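Ricin B-like lectin (PDB 4IZX) is a beta-trefoil lectin that binds carbohydrates and holds lactose by its galactose unit. Local coordinates at residues A[4-12]-A[42-53]. Residues are numbered along the deposited sequence; the frame is centred on the assembly and turned at random. Where two conformers were deposited one is given.
Sequences VSSGQTYKI and QQWTFNWTGKAW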
loop_
_atom_site.group_PDB
_atom_site.type_symbol
_atom_site.label_atom_id
_atom_site.label_comp_id
_atom_site.label_asym_id
_atom_site.label_seq_id
_atom_site.Cartn_x
_atom_site.Cartn_y
_atom_site.Cartn_z
ATOM N N VAL A 4 -1.421 13.883 5.550
ATOM C CA VAL A 4 -1.755 13.190 4.350
ATOM C C VAL A 4 -3.069 13.819 3.929
ATOM O O VAL A 4 -4.014 13.872 4.701
ATOM C CB VAL A 4 -1.875 11.693 4.632
ATOM C CG1 VAL A 4 -2.503 10.976 3.469
ATOM C CG2 VAL A 4 -0.540 11.106 5.074
ATOM N N SER A 5 -3.112 14.271 2.686
ATOM C CA SER A 5 -4.236 15.066 2.157
ATOM C C SER A 5 -4.712 14.517 0.856
ATOM O O SER A 5 -3.905 14.244 -0.038
ATOM C CB SER A 5 -3.826 16.504 1.806
ATOM O OG SER A 5 -3.725 17.343 2.910
ATOM N N SER A 6 -6.016 14.505 0.696
ATOM C CA SER A 6 -6.631 14.187 -0.563
ATOM C C SER A 6 -6.117 15.089 -1.658
ATOM O O SER A 6 -6.011 16.315 -1.454
ATOM C CB SER A 6 -8.152 14.338 -0.456
ATOM O OG SER A 6 -8.787 13.871 -1.609
ATOM N N GLY A 7 -5.804 14.515 -2.817
ATOM C CA GLY A 7 -5.253 15.202 -3.963
ATOM C C GLY A 7 -3.741 15.191 -4.045
ATOM O O GLY A 7 -3.197 15.459 -5.128
ATOM N N GLN A 8 -3.063 14.870 -2.946
ATOM C CA GLN A 8 -1.629 14.825 -2.919
ATOM C C GLN A 8 -1.135 13.432 -3.182
ATOM O O GLN A 8 -1.883 12.457 -3.088
ATOM C CB GLN A 8 -1.095 15.361 -1.598
ATOM C CG GLN A 8 -1.531 16.796 -1.315
ATOM C CD GLN A 8 -1.138 17.761 -2.385
ATOM O OE1 GLN A 8 -1.963 18.300 -3.131
ATOM N NE2 GLN A 8 0.115 18.012 -2.446
ATOM N N THR A 9 0.123 13.352 -3.569
ATOM C CA THR A 9 0.780 12.133 -3.996
ATOM C C THR A 9 1.929 11.791 -3.092
ATOM O O THR A 9 2.716 12.646 -2.683
ATOM C CB THR A 9 1.241 12.319 -5.459
ATOM O OG1 THR A 9 0.082 12.571 -6.295
ATOM C CG2 THR A 9 1.980 11.128 -6.002
ATOM N N TYR A 10 2.051 10.511 -2.742
ATOM C CA TYR A 10 2.964 10.049 -1.724
ATOM C C TYR A 10 3.680 8.775 -2.141
ATOM O O TYR A 10 3.170 8.005 -2.979
ATOM C CB TYR A 10 2.213 9.770 -0.410
ATOM C CG TYR A 10 1.494 10.990 0.112
ATOM C CD1 TYR A 10 2.186 11.988 0.797
ATOM C CD2 TYR A 10 0.154 11.207 -0.104
ATOM C CE1 TYR A 10 1.536 13.141 1.258
ATOM C CE2 TYR A 10 -0.499 12.337 0.342
ATOM C CZ TYR A 10 0.209 13.314 0.995
ATOM O OH TYR A 10 -0.474 14.424 1.447
ATOM N N LYS A 11 4.829 8.508 -1.516
ATOM C CA LYS A 11 5.439 7.198 -1.496
ATOM C C LYS A 11 5.083 6.528 -0.175
ATOM O O LYS A 11 4.896 7.184 0.843
ATOM C CB LYS A 11 6.940 7.260 -1.713
ATOM C CG LYS A 11 7.710 8.031 -0.659
ATOM C CD LYS A 11 9.212 7.943 -0.929
ATOM C CE LYS A 11 10.086 8.921 -0.196
ATOM N NZ LYS A 11 10.024 8.839 1.232
ATOM N N ILE A 12 5.010 5.207 -0.207
ATOM C CA ILE A 12 4.523 4.417 0.913
ATOM C C ILE A 12 5.613 3.391 1.244
ATOM O O ILE A 12 5.888 2.487 0.447
ATOM C CB ILE A 12 3.186 3.743 0.621
ATOM C CG1 ILE A 12 2.142 4.753 0.154
ATOM C CG2 ILE A 12 2.727 3.022 1.861
ATOM C CD1 ILE A 12 0.888 4.170 -0.367
ATOM N N GLN A 42 6.027 4.255 -8.256
ATOM C CA GLN A 42 6.258 4.184 -6.825
ATOM C C GLN A 42 5.562 5.356 -6.114
ATOM O O GLN A 42 5.847 5.616 -4.946
ATOM C CB GLN A 42 7.727 4.179 -6.545
ATOM C CG GLN A 42 8.487 3.117 -7.310
ATOM C CD GLN A 42 9.936 3.043 -6.908
ATOM O OE1 GLN A 42 10.623 4.059 -6.855
ATOM N NE2 GLN A 42 10.422 1.849 -6.646
ATOM N N GLN A 43 4.659 6.055 -6.811
ATOM C CA GLN A 43 3.952 7.197 -6.321
ATOM C C GLN A 43 2.467 6.974 -6.462
ATOM O O GLN A 43 1.995 6.491 -7.492
ATOM C CB GLN A 43 4.419 8.464 -7.057
ATOM C CG GLN A 43 5.900 8.738 -6.873
ATOM C CD GLN A 43 6.406 9.973 -7.569
ATOM O OE1 GLN A 43 7.546 10.006 -8.095
ATOM N NE2 GLN A 43 5.626 11.009 -7.525
ATOM N N TRP A 44 1.709 7.406 -5.457
ATOM C CA TRP A 44 0.295 7.090 -5.302
ATOM C C TRP A 44 -0.452 8.349 -4.926
ATOM O O TRP A 44 -0.140 8.991 -3.912
ATOM C CB TRP A 44 0.121 6.003 -4.224
ATOM C CG TRP A 44 0.839 4.745 -4.603
ATOM C CD1 TRP A 44 2.100 4.391 -4.226
ATOM C CD2 TRP A 44 0.369 3.721 -5.500
ATOM N NE1 TRP A 44 2.457 3.221 -4.837
ATOM C CE2 TRP A 44 1.417 2.784 -5.627
ATOM C CE3 TRP A 44 -0.796 3.526 -6.234
ATOM C CZ2 TRP A 44 1.307 1.663 -6.444
ATOM C CZ3 TRP A 44 -0.913 2.404 -7.024
ATOM C CH2 TRP A 44 0.132 1.502 -7.138
ATOM N N THR A 45 -1.411 8.735 -5.764
ATOM C CA THR A 45 -2.205 9.926 -5.567
ATOM C C THR A 45 -3.427 9.535 -4.755
ATOM O O THR A 45 -4.224 8.676 -5.129
ATOM C CB THR A 45 -2.597 10.581 -6.904
ATOM O OG1 THR A 45 -1.475 10.776 -7.731
ATOM C CG2 THR A 45 -3.414 11.807 -6.688
ATOM N N PHE A 46 -3.524 10.114 -3.549
ATOM C CA PHE A 46 -4.568 9.801 -2.625
ATOM C C PHE A 46 -5.809 10.637 -2.930
ATOM O O PHE A 46 -5.706 11.833 -3.197
ATOM C CB PHE A 46 -4.112 10.096 -1.193
ATOM C CG PHE A 46 -3.199 9.075 -0.575
ATOM C CD1 PHE A 46 -2.084 8.563 -1.239
ATOM C CD2 PHE A 46 -3.438 8.643 0.714
ATOM C CE1 PHE A 46 -1.253 7.625 -0.638
ATOM C CE2 PHE A 46 -2.586 7.732 1.324
ATOM C CZ PHE A 46 -1.509 7.194 0.627
ATOM N N ASN A 47 -6.981 10.036 -2.760
ATOM C CA ASN A 47 -8.261 10.725 -2.832
ATOM C C ASN A 47 -9.112 10.278 -1.654
ATOM O O ASN A 47 -9.274 9.071 -1.433
ATOM C CB ASN A 47 -9.018 10.458 -4.143
ATOM C CG ASN A 47 -10.289 11.268 -4.269
ATOM O OD1 ASN A 47 -10.271 12.465 -4.039
ATOM N ND2 ASN A 47 -11.387 10.619 -4.634
ATOM N N TRP A 48 -9.680 11.235 -0.933
ATOM C CA TRP A 48 -10.689 10.951 0.057
ATOM C C TRP A 48 -12.046 11.059 -0.611
ATOM O O TRP A 48 -12.405 12.114 -1.122
ATOM C CB TRP A 48 -10.566 11.903 1.261
ATOM C CG TRP A 48 -11.669 11.754 2.258
ATOM C CD1 TRP A 48 -12.700 12.611 2.410
ATOM C CD2 TRP A 48 -11.814 10.758 3.301
ATOM N NE1 TRP A 48 -13.500 12.227 3.467
ATOM C CE2 TRP A 48 -12.971 11.097 4.032
ATOM C CE3 TRP A 48 -11.071 9.626 3.698
ATOM C CZ2 TRP A 48 -13.413 10.348 5.093
ATOM C CZ3 TRP A 48 -11.515 8.897 4.746
ATOM C CH2 TRP A 48 -12.673 9.261 5.456
ATOM N N THR A 49 -12.791 9.961 -0.615
ATOM C CA THR A 49 -14.044 9.874 -1.339
ATOM C C THR A 49 -15.204 10.492 -0.576
ATOM O O THR A 49 -16.305 10.595 -1.078
ATOM C CB THR A 49 -14.411 8.420 -1.597
ATOM O OG1 THR A 49 -14.650 7.800 -0.337
ATOM C CG2 THR A 49 -13.317 7.667 -2.353
ATOM N N GLY A 50 -14.948 10.897 0.656
ATOM C CA GLY A 50 -15.962 11.288 1.600
ATOM C C GLY A 50 -16.104 10.255 2.683
ATOM O O GLY A 50 -16.601 10.577 3.773
ATOM N N LYS A 51 -15.662 9.015 2.433
ATOM C CA LYS A 51 -15.768 7.968 3.438
ATOM C C LYS A 51 -14.545 7.028 3.538
ATOM O O LYS A 51 -14.450 6.245 4.460
ATOM C CB LYS A 51 -17.027 7.116 3.249
ATOM C CG LYS A 51 -17.119 6.427 1.946
ATOM C CD LYS A 51 -18.512 5.839 1.742
ATOM C CE LYS A 51 -18.626 4.816 0.632
ATOM N NZ LYS A 51 -18.111 5.300 -0.666
ATOM N N ALA A 52 -13.630 7.097 2.599
ATOM C CA ALA A 52 -12.487 6.205 2.551
ATOM C C ALA A 52 -11.486 6.792 1.565
ATOM O O ALA A 52 -11.732 7.840 0.984
ATOM C CB ALA A 52 -12.907 4.796 2.126
ATOM N N TRP A 53 -10.373 6.085 1.379
ATOM C CA TRP A 53 -9.274 6.543 0.542
ATOM C C TRP A 53 -9.128 5.668 -0.677
ATOM O O TRP A 53 -9.195 4.425 -0.591
ATOM C CB TRP A 53 -7.956 6.504 1.301
ATOM C CG TRP A 53 -7.893 7.393 2.476
ATOM C CD1 TRP A 53 -8.209 7.076 3.775
ATOM C CD2 TRP A 53 -7.478 8.771 2.504
ATOM N NE1 TRP A 53 -8.013 8.164 4.596
ATOM C CE2 TRP A 53 -7.557 9.208 3.843
ATOM C CE3 TRP A 53 -7.047 9.668 1.527
ATOM C CZ2 TRP A 53 -7.178 10.463 4.219
ATOM C CZ3 TRP A 53 -6.688 10.939 1.911
ATOM C CH2 TRP A 53 -6.760 11.307 3.234
HETATM O O HOH W 1 5.326 3.996 -2.798
#
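Phe46 is the main bump of this contact, and Val4, Tyr10 and Ile12 shape the hollow that receives it. Tyr10 comes edge-on to one face of the Phe46 ring, a T-shaped pair with planes at 81°. Tyr10 CD2 lies 3.6 Å from Phe46 CD1. With chi1 at 168°, Val4 points CG1 away from its own N and onto the CD2 side of the Phe46 ring, with Val4 CG1 3.7 Å from Phe46 CD2. CD1 of Ile12 sits at the ring edge, 4.0 Å from Phe46 CZ, and also meets Trp44 CD1. Ile137 of strand 135-138 touches Val4, Tyr10 and Phe46.

The backbones pair as antiparallel strands of the beta-trefoil. Tyr10 and Trp44 form a hydrogen-bonded pair. Past it, Phe46 N gives to Gln8 O and Gly7 N to Phe46 O. The type II turn from Ser5 to Gln8 carries Ser6 to the far end, where Ser6 OG takes a nearly straight bond from Trp48 N (2.9 Å, 171°). The Trp53 ring turns its edge to Ser6 N. Val4 and Trp53 line a pocket that holds benzamidine here, probably a crystallisation additive. On the Thr9 and Thr45 face, the two OG1 hydroxyls bond at 2.8 Å. At the other end, one water accepts from Ile12 N and donates to Gln42 O.

The chemistry is thus divided: an apolar, aromatic face packs inward, while backbone bonds set the register, and the Thr9, Thr45 and Ser6 hydroxyls add side bonds to it.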